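Local coordinates for protein tyrosinase (Burkholderia thailandensis, PDB 5ZRD) that hydroxylates monophenols to catechols and probably oxidises these on to quinones, using a pair of copper ions, at residues S49-F61 with E306-F318. Sequence-based numbering, arbitrary orientation.
With CU (copper (II) ion), chain J; O (oxygen atom), chain L.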
ATOM      1  N   SER A  49     -29.355  -2.580 -21.311  1.00 36.64           N
ATOM      2  CA  SER A  49     -30.283  -1.772 -20.475  1.00 37.48           C
ATOM      3  C   SER A  49     -29.775  -0.336 -20.374  1.00 37.91           C
ATOM      4  O   SER A  49     -28.577  -0.088 -20.406  1.00 38.91           O
ATOM      5  CB  SER A  49     -30.415  -2.333 -19.082  1.00 37.46           C
ATOM      6  OG  SER A  49     -29.145  -2.434 -18.434  1.00 35.49           O
ATOM      7  N   PHE A  50     -30.676   0.594 -20.149  1.00 41.14           N
ATOM      8  CA  PHE A  50     -30.247   1.958 -19.965  1.00 37.41           C
ATOM      9  C   PHE A  50     -29.331   2.078 -18.740  1.00 38.53           C
ATOM     10  O   PHE A  50     -28.464   2.928 -18.716  1.00 36.10           O
ATOM     11  CB  PHE A  50     -31.439   2.897 -19.844  1.00 35.25           C
ATOM     12  CG  PHE A  50     -31.007   4.337 -19.756  1.00 37.94           C
ATOM     13  CD1 PHE A  50     -30.250   4.905 -20.768  1.00 38.17           C
ATOM     14  CD2 PHE A  50     -31.348   5.119 -18.665  1.00 39.71           C
ATOM     15  CE1 PHE A  50     -29.826   6.217 -20.684  1.00 37.84           C
ATOM     16  CE2 PHE A  50     -30.943   6.443 -18.593  1.00 38.88           C
ATOM     17  CZ  PHE A  50     -30.194   6.991 -19.609  1.00 38.68           C
ATOM     18  N   PHE A  51     -29.528   1.248 -17.719  1.00 39.66           N
ATOM     19  CA  PHE A  51     -28.775   1.422 -16.486  1.00 39.08           C
ATOM     20  C   PHE A  51     -27.304   1.052 -16.688  1.00 36.63           C
ATOM     21  O   PHE A  51     -26.400   1.687 -16.159  1.00 33.34           O
ATOM     22  CB  PHE A  51     -29.351   0.569 -15.352  1.00 39.46           C
ATOM     23  CG  PHE A  51     -28.548   0.641 -14.081  1.00 33.71           C
ATOM     24  CD1 PHE A  51     -28.682   1.720 -13.217  1.00 33.08           C
ATOM     25  CD2 PHE A  51     -27.661  -0.365 -13.753  1.00 31.91           C
ATOM     26  CE1 PHE A  51     -27.934   1.795 -12.048  1.00 33.87           C
ATOM     27  CE2 PHE A  51     -26.927  -0.298 -12.577  1.00 34.17           C
ATOM     28  CZ  PHE A  51     -27.050   0.788 -11.736  1.00 34.90           C
ATOM     29  N   ALA A  52     -27.093  -0.012 -17.438  1.00 36.65           N
ATOM     30  CA  ALA A  52     -25.764  -0.471 -17.744  1.00 37.49           C
ATOM     31  C   ALA A  52     -25.036   0.580 -18.599  1.00 36.24           C
ATOM     32  O   ALA A  52     -23.894   0.927 -18.297  1.00 40.29           O
ATOM     33  CB  ALA A  52     -25.856  -1.804 -18.453  1.00 35.70           C
ATOM     34  N   LEU A  53     -25.732   1.045 -19.650  1.00 34.04           N
ATOM     35  CA  LEU A  53     -25.246   2.011 -20.658  1.00 34.24           C
ATOM     36  C   LEU A  53     -24.902   3.323 -19.958  1.00 32.63           C
ATOM     37  O   LEU A  53     -23.791   3.784 -20.114  1.00 35.06           O
ATOM     38  CB  LEU A  53     -26.304   2.254 -21.741  1.00 35.03           C
ATOM     39  CG  LEU A  53     -26.420   1.192 -22.838  1.00 38.53           C
ATOM     40  CD1 LEU A  53     -27.703   1.391 -23.644  1.00 38.26           C
ATOM     41  CD2 LEU A  53     -25.210   1.235 -23.767  1.00 41.12           C
ATOM     42  N   GLY A  54     -25.853   3.887 -19.206  1.00 28.87           N
ATOM     43  CA  GLY A  54     -25.610   5.107 -18.424  1.00 27.69           C
ATOM     44  C   GLY A  54     -24.476   4.911 -17.448  1.00 28.73           C
ATOM     45  O   GLY A  54     -23.662   5.817 -17.239  1.00 41.19           O
ATOM     46  N   GLY A  55     -24.402   3.711 -16.863  1.00 27.24           N
ATOM     47  CA  GLY A  55     -23.290   3.304 -15.943  1.00 29.48           C
ATOM     48  C   GLY A  55     -21.915   3.244 -16.598  1.00 29.33           C
ATOM     49  O   GLY A  55     -20.891   3.312 -15.889  1.00 35.23           O
ATOM     50  N   TYR A  56     -21.849   3.138 -17.930  1.00 30.98           N
ATOM     51  CA  TYR A  56     -20.523   3.035 -18.577  1.00 34.48           C
ATOM     52  C   TYR A  56     -19.743   4.362 -18.435  1.00 34.37           C
ATOM     53  O   TYR A  56     -18.506   4.338 -18.301  1.00 32.49           O
ATOM     54  CB  TYR A  56     -20.657   2.608 -20.052  1.00 37.37           C
ATOM     55  CG  TYR A  56     -21.203   1.212 -20.272  1.00 39.72           C
ATOM     56  CD1 TYR A  56     -20.810   0.151 -19.463  1.00 38.52           C
ATOM     57  CD2 TYR A  56     -22.076   0.931 -21.311  1.00 41.51           C
ATOM     58  CE1 TYR A  56     -21.273  -1.137 -19.658  1.00 36.42           C
ATOM     59  CE2 TYR A  56     -22.558  -0.354 -21.517  1.00 42.44           C
ATOM     60  CZ  TYR A  56     -22.175  -1.381 -20.670  1.00 39.76           C
ATOM     61  OH  TYR A  56     -22.651  -2.638 -20.833  1.00 41.90           O
ATOM     62  N   HIS A  57     -20.459   5.500 -18.425  1.00 28.89           N
ATOM     63  CA  HIS A  57     -19.889   6.820 -18.481  1.00 27.43           C
ATOM     64  C   HIS A  57     -18.995   7.058 -17.267  1.00 27.93           C
ATOM     65  O   HIS A  57     -17.804   7.366 -17.391  1.00 28.39           O
ATOM     66  CB  HIS A  57     -21.012   7.871 -18.544  1.00 29.14           C
ATOM     67  CG  HIS A  57     -20.510   9.222 -18.893  1.00 28.55           C
ATOM     68  ND1 HIS A  57     -20.342  10.202 -17.956  1.00 28.31           N
ATOM     69  CD2 HIS A  57     -20.077   9.725 -20.068  1.00 28.53           C
ATOM     70  CE1 HIS A  57     -19.862  11.274 -18.547  1.00 27.57           C
ATOM     71  NE2 HIS A  57     -19.669  10.996 -19.835  1.00 29.91           N
ATOM     72  N   GLY A  58     -19.602   6.894 -16.107  1.00 27.03           N
ATOM     73  CA  GLY A  58     -19.031   7.222 -14.816  1.00 29.14           C
ATOM     74  C   GLY A  58     -19.267   6.099 -13.801  1.00 32.96           C
ATOM     75  O   GLY A  58     -18.678   5.030 -13.899  1.00 33.89           O
ATOM     76  N   GLU A  59     -20.121   6.367 -12.816  1.00 32.90           N
ATOM     77  CA  GLU A  59     -20.457   5.395 -11.813  1.00 32.86           C
ATOM     78  C   GLU A  59     -21.467   4.419 -12.407  1.00 30.22           C
ATOM     79  O   GLU A  59     -22.323   4.835 -13.155  1.00 34.96           O
ATOM     80  CB  GLU A  59     -21.078   6.071 -10.594  1.00 32.33           C
ATOM     81  CG  GLU A  59     -20.163   7.027  -9.845  1.00 31.45           C
ATOM     82  CD  GLU A  59     -20.946   7.804  -8.798  1.00 31.59           C
ATOM     83  OE1 GLU A  59     -21.950   7.282  -8.339  1.00 33.88           O
ATOM     84  OE2 GLU A  59     -20.557   8.909  -8.441  1.00 34.65           O
ATOM     85  N   PRO A  60     -21.404   3.141 -12.066  1.00 33.77           N
ATOM     86  CA  PRO A  60     -20.539   2.573 -11.040  1.00 34.67           C
ATOM     87  C   PRO A  60     -19.088   2.466 -11.505  1.00 34.55           C
ATOM     88  O   PRO A  60     -18.819   2.152 -12.679  1.00 40.86           O
ATOM     89  CB  PRO A  60     -21.063   1.156 -10.759  1.00 34.77           C
ATOM     90  CG  PRO A  60     -21.874   0.813 -11.976  1.00 36.66           C
ATOM     91  CD  PRO A  60     -22.314   2.127 -12.602  1.00 36.32           C
ATOM     92  N   PHE A  61     -18.219   2.746 -10.543  1.00 33.40           N
ATOM     93  CA  PHE A  61     -16.817   2.889 -10.767  1.00 34.07           C
ATOM     94  C   PHE A  61     -16.092   1.551 -10.557  1.00 34.96           C
ATOM     95  O   PHE A  61     -16.537   0.772  -9.773  1.00 33.58           O
ATOM     96  CB  PHE A  61     -16.210   3.892  -9.783  1.00 29.57           C
ATOM     97  CG  PHE A  61     -16.524   5.357 -10.001  1.00 32.85           C
ATOM     98  CD1 PHE A  61     -16.643   5.898 -11.278  1.00 32.90           C
ATOM     99  CD2 PHE A  61     -16.564   6.225  -8.926  1.00 27.94           C
ATOM    100  CE1 PHE A  61     -16.855   7.253 -11.462  1.00 31.19           C
ATOM    101  CE2 PHE A  61     -16.769   7.579  -9.117  1.00 30.37           C
ATOM    102  CZ  PHE A  61     -16.923   8.090 -10.381  1.00 30.50           C
ATOM    103  N   GLU A 306     -21.857  16.991 -13.287  1.00 27.40           N
ATOM    104  CA  GLU A 306     -20.586  16.366 -13.026  1.00 26.25           C
ATOM    105  C   GLU A 306     -20.568  15.030 -13.802  1.00 30.45           C
ATOM    106  O   GLU A 306     -21.616  14.525 -14.256  1.00 28.16           O
ATOM    107  CB  GLU A 306     -20.390  16.067 -11.535  1.00 26.75           C
ATOM    108  CG  GLU A 306     -19.891  17.247 -10.696  1.00 27.83           C
ATOM    109  CD  GLU A 306     -20.857  18.392 -10.377  1.00 26.38           C
ATOM    110  OE1 GLU A 306     -22.075  18.223 -10.520  1.00 25.63           O
ATOM    111  OE2 GLU A 306     -20.362  19.466  -9.977  1.00 26.00           O
ATOM    112  N   ASN A 307     -19.395  14.442 -13.981  1.00 27.30           N
ATOM    113  CA  ASN A 307     -19.309  13.309 -14.854  1.00 28.63           C
ATOM    114  C   ASN A 307     -19.823  12.049 -14.129  1.00 31.78           C
ATOM    115  O   ASN A 307     -20.096  11.035 -14.763  1.00 29.89           O
ATOM    116  CB  ASN A 307     -17.895  13.166 -15.392  1.00 30.65           C
ATOM    117  CG  ASN A 307     -17.613  14.084 -16.562  1.00 34.04           C
ATOM    118  OD1 ASN A 307     -16.497  14.584 -16.694  1.00 39.82           O
ATOM    119  ND2 ASN A 307     -18.607  14.323 -17.402  1.00 33.31           N
ATOM    120  N   ASN A 308     -19.998  12.107 -12.809  1.00 33.38           N
ATOM    121  CA  ASN A 308     -20.251  10.891 -12.000  1.00 30.39           C
ATOM    122  C   ASN A 308     -21.496  10.136 -12.482  1.00 29.39           C
ATOM    123  O   ASN A 308     -21.424   8.949 -12.769  1.00 25.52           O
ATOM    124  CB  ASN A 308     -20.408  11.252 -10.529  1.00 31.59           C
ATOM    125  CG  ASN A 308     -19.111  11.707  -9.924  1.00 28.93           C
ATOM    126  OD1 ASN A 308     -18.473  10.987  -9.142  1.00 30.10           O
ATOM    127  ND2 ASN A 308     -18.686  12.868 -10.358  1.00 28.35           N
ATOM    128  N   THR A 309     -22.621  10.836 -12.612  1.00 30.07           N
ATOM    129  CA  THR A 309     -23.894  10.197 -12.939  1.00 30.24           C
ATOM    130  C   THR A 309     -24.626  10.930 -14.066  1.00 30.74           C
ATOM    131  O   THR A 309     -25.782  10.644 -14.347  1.00 32.61           O
ATOM    132  CB  THR A 309     -24.801  10.146 -11.697  1.00 36.17           C
ATOM    133  OG1 THR A 309     -25.029  11.452 -11.143  1.00 33.75           O
ATOM    134  CG2 THR A 309     -24.202   9.276 -10.619  1.00 38.59           C
ATOM    135  N   ALA A 310     -23.971  11.827 -14.774  1.00 33.14           N
ATOM    136  CA  ALA A 310     -24.627  12.506 -15.916  1.00 29.40           C
ATOM    137  C   ALA A 310     -25.189  11.498 -16.919  1.00 27.33           C
ATOM    138  O   ALA A 310     -26.194  11.744 -17.569  1.00 25.49           O
ATOM    139  CB  ALA A 310     -23.634  13.389 -16.606  1.00 29.73           C
ATOM    140  N   GLY A 311     -24.503  10.382 -17.094  1.00 32.55           N
ATOM    141  CA  GLY A 311     -24.965   9.385 -18.081  1.00 33.27           C
ATOM    142  C   GLY A 311     -26.304   8.755 -17.708  1.00 33.19           C
ATOM    143  O   GLY A 311     -26.911   8.120 -18.555  1.00 30.09           O
ATOM    144  N   MET A 312     -26.784   8.932 -16.469  1.00 32.55           N
ATOM    145  CA  MET A 312     -28.067   8.323 -16.069  1.00 30.01           C
ATOM    146  C   MET A 312     -29.214   9.244 -16.460  1.00 28.53           C
ATOM    147  O   MET A 312     -30.342   8.838 -16.374  1.00 30.12           O
ATOM    148  CB  MET A 312     -28.152   8.071 -14.564  1.00 27.97           C
ATOM    149  CG  MET A 312     -27.151   7.072 -14.042  1.00 26.30           C
ATOM    150  SD  MET A 312     -27.342   5.446 -14.812  1.00 34.43           S
ATOM    151  CE  MET A 312     -25.985   4.534 -14.093  1.00 34.13           C
ATOM    152  N   ASP A 313     -28.944  10.467 -16.871  1.00 28.70           N
ATOM    153  CA  ASP A 313     -30.015  11.340 -17.345  1.00 30.10           C
ATOM    154  C   ASP A 313     -30.175  11.190 -18.859  1.00 30.05           C
ATOM    155  O   ASP A 313     -29.267  11.518 -19.589  1.00 32.35           O
ATOM    156  CB  ASP A 313     -29.717  12.780 -17.011  1.00 29.57           C
ATOM    157  CG  ASP A 313     -30.846  13.714 -17.373  1.00 31.58           C
ATOM    158  OD1 ASP A 313     -31.644  13.419 -18.327  1.00 32.25           O
ATOM    159  OD2 ASP A 313     -30.926  14.741 -16.652  1.00 28.80           O
ATOM    160  N   PRO A 314     -31.345  10.744 -19.334  1.00 34.05           N
ATOM    161  CA  PRO A 314     -31.578  10.526 -20.779  1.00 33.85           C
ATOM    162  C   PRO A 314     -31.140  11.697 -21.670  1.00 33.84           C
ATOM    163  O   PRO A 314     -30.752  11.430 -22.837  1.00 30.92           O
ATOM    164  CB  PRO A 314     -33.091  10.302 -20.904  1.00 34.58           C
ATOM    165  CG  PRO A 314     -33.474   9.697 -19.567  1.00 32.59           C
ATOM    166  CD  PRO A 314     -32.569  10.391 -18.577  1.00 33.70           C
ATOM    167  N   ILE A 315     -31.175  12.939 -21.137  1.00 30.92           N
ATOM    168  CA  ILE A 315     -30.840  14.124 -21.922  1.00 31.38           C
ATOM    169  C   ILE A 315     -29.358  14.078 -22.276  1.00 30.33           C
ATOM    170  O   ILE A 315     -28.934  14.721 -23.246  1.00 29.98           O
ATOM    171  CB  ILE A 315     -31.182  15.458 -21.215  1.00 29.76           C
ATOM    172  CG1 ILE A 315     -31.296  16.605 -22.212  1.00 31.39           C
ATOM    173  CG2 ILE A 315     -30.181  15.841 -20.151  1.00 30.30           C
ATOM    174  CD1 ILE A 315     -32.053  17.798 -21.654  1.00 33.59           C
ATOM    175  N   PHE A 316     -28.571  13.394 -21.455  1.00 29.12           N
ATOM    176  CA  PHE A 316     -27.156  13.199 -21.813  1.00 29.90           C
ATOM    177  C   PHE A 316     -26.997  12.786 -23.281  1.00 28.84           C
ATOM    178  O   PHE A 316     -26.150  13.303 -23.963  1.00 32.88           O
ATOM    179  CB  PHE A 316     -26.507  12.145 -20.937  1.00 28.60           C
ATOM    180  CG  PHE A 316     -25.055  11.897 -21.250  1.00 30.52           C
ATOM    181  CD1 PHE A 316     -24.693  11.022 -22.262  1.00 28.80           C
ATOM    182  CD2 PHE A 316     -24.056  12.512 -20.508  1.00 29.04           C
ATOM    183  CE1 PHE A 316     -23.360  10.798 -22.532  1.00 29.74           C
ATOM    184  CE2 PHE A 316     -22.720  12.293 -20.785  1.00 27.85           C
ATOM    185  CZ  PHE A 316     -22.377  11.444 -21.803  1.00 30.27           C
ATOM    186  N   PHE A 317     -27.844  11.915 -23.781  1.00 31.01           N
ATOM    187  CA  PHE A 317     -27.616  11.288 -25.094  1.00 30.69           C
ATOM    188  C   PHE A 317     -28.120  12.194 -26.222  1.00 33.99           C
ATOM    189  O   PHE A 317     -27.517  12.212 -27.315  1.00 31.86           O
ATOM    190  CB  PHE A 317     -28.213   9.879 -25.103  1.00 28.06           C
ATOM    191  CG  PHE A 317     -27.419   8.983 -24.208  1.00 27.74           C
ATOM    192  CD1 PHE A 317     -27.675   8.958 -22.855  1.00 29.97           C
ATOM    193  CD2 PHE A 317     -26.292   8.349 -24.677  1.00 26.29           C
ATOM    194  CE1 PHE A 317     -26.874   8.224 -22.003  1.00 29.29           C
ATOM    195  CE2 PHE A 317     -25.498   7.601 -23.821  1.00 28.69           C
ATOM    196  CZ  PHE A 317     -25.787   7.536 -22.488  1.00 29.13           C
ATOM    197  N   PHE A 318     -29.174  12.959 -25.958  1.00 30.24           N
ATOM    198  CA  PHE A 318     -29.674  13.936 -26.940  1.00 29.30           C
ATOM    199  C   PHE A 318     -28.634  15.052 -27.149  1.00 31.48           C
ATOM    200  O   PHE A 318     -28.417  15.558 -28.259  1.00 31.17           O
ATOM    201  CB  PHE A 318     -31.019  14.490 -26.454  1.00 31.19           C
ATOM    202  CG  PHE A 318     -32.110  13.456 -26.549  1.00 31.08           C
ATOM    203  CD1 PHE A 318     -32.290  12.528 -25.542  1.00 31.65           C
ATOM    204  CD2 PHE A 318     -32.872  13.340 -27.691  1.00 31.13           C
ATOM    205  CE1 PHE A 318     -33.238  11.533 -25.666  1.00 35.06           C
ATOM    206  CE2 PHE A 318     -33.846  12.361 -27.792  1.00 34.33           C
ATOM    207  CZ  PHE A 318     -34.026  11.459 -26.783  1.00 32.31           C
TER
HETATM  208 CU    CU J 606     -18.484  12.112 -21.006  1.00 33.90          CU
HETATM  209  O     O L 608     -19.351  14.428 -20.870  1.00 25.84           O
HETATM  210  O   HOH W   1     -22.067   9.469 -15.697  1.00 25.90           O
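His57 reaches across to the 306-318 segment with one face of its imidazole against Phe316 and one nitrogen on copper. Its CB points toward that segment, with His57 CB 4.3 Å from Gly311 CA, and CG is anti to the backbone N (chi1 -168°). His57 CG lies 4.1 Å from Phe316 CZ and His57 CD2 is 3.4 Å from Phe316 CZ: the Phe316 edge sits over the CD2-NE2 side of the imidazole face, a T-shaped pair with planes 68° apart. His57 CE1 lies 3.5 Å from Asn307 ND2, the amide turned steeply to the ring. The single N-H of ND1 is shared between a weak, bent bond to Asn307 O, at the ring edge, and a bridging water, which donates a hydrogen bond to Asn307 O and accepts one from Gly311 N. At the tip, His57 NE2 binds copper; His85 and His94 complete the protein ligands of this ion, while Phe316 stacks on His320 of the second copper.

Behind the histidine the backbones nearly touch: Gly54 CA is 4.3 Å from Gly311 CA, where a CB on either would collide with the opposing chain. Met312, bent at chi2, folds its flexible thioether over this seam, its CE near Gly55 N and its sulfur in an oblique Met-aromatic contact with Phe51. The flat, apolar edge of Phe50 packs on Phe317, beside Pro314. Beyond the helix, Glu59 N gives Asn308 O a nearly straight hydrogen bond (176°).

Copper on NE2 and a carbonyl and water at ND1 together fix the imidazole's rotation; these acceptors probably make it a somewhat stronger copper donor, a second-shell arrangement suited to a type 3 dicopper centre.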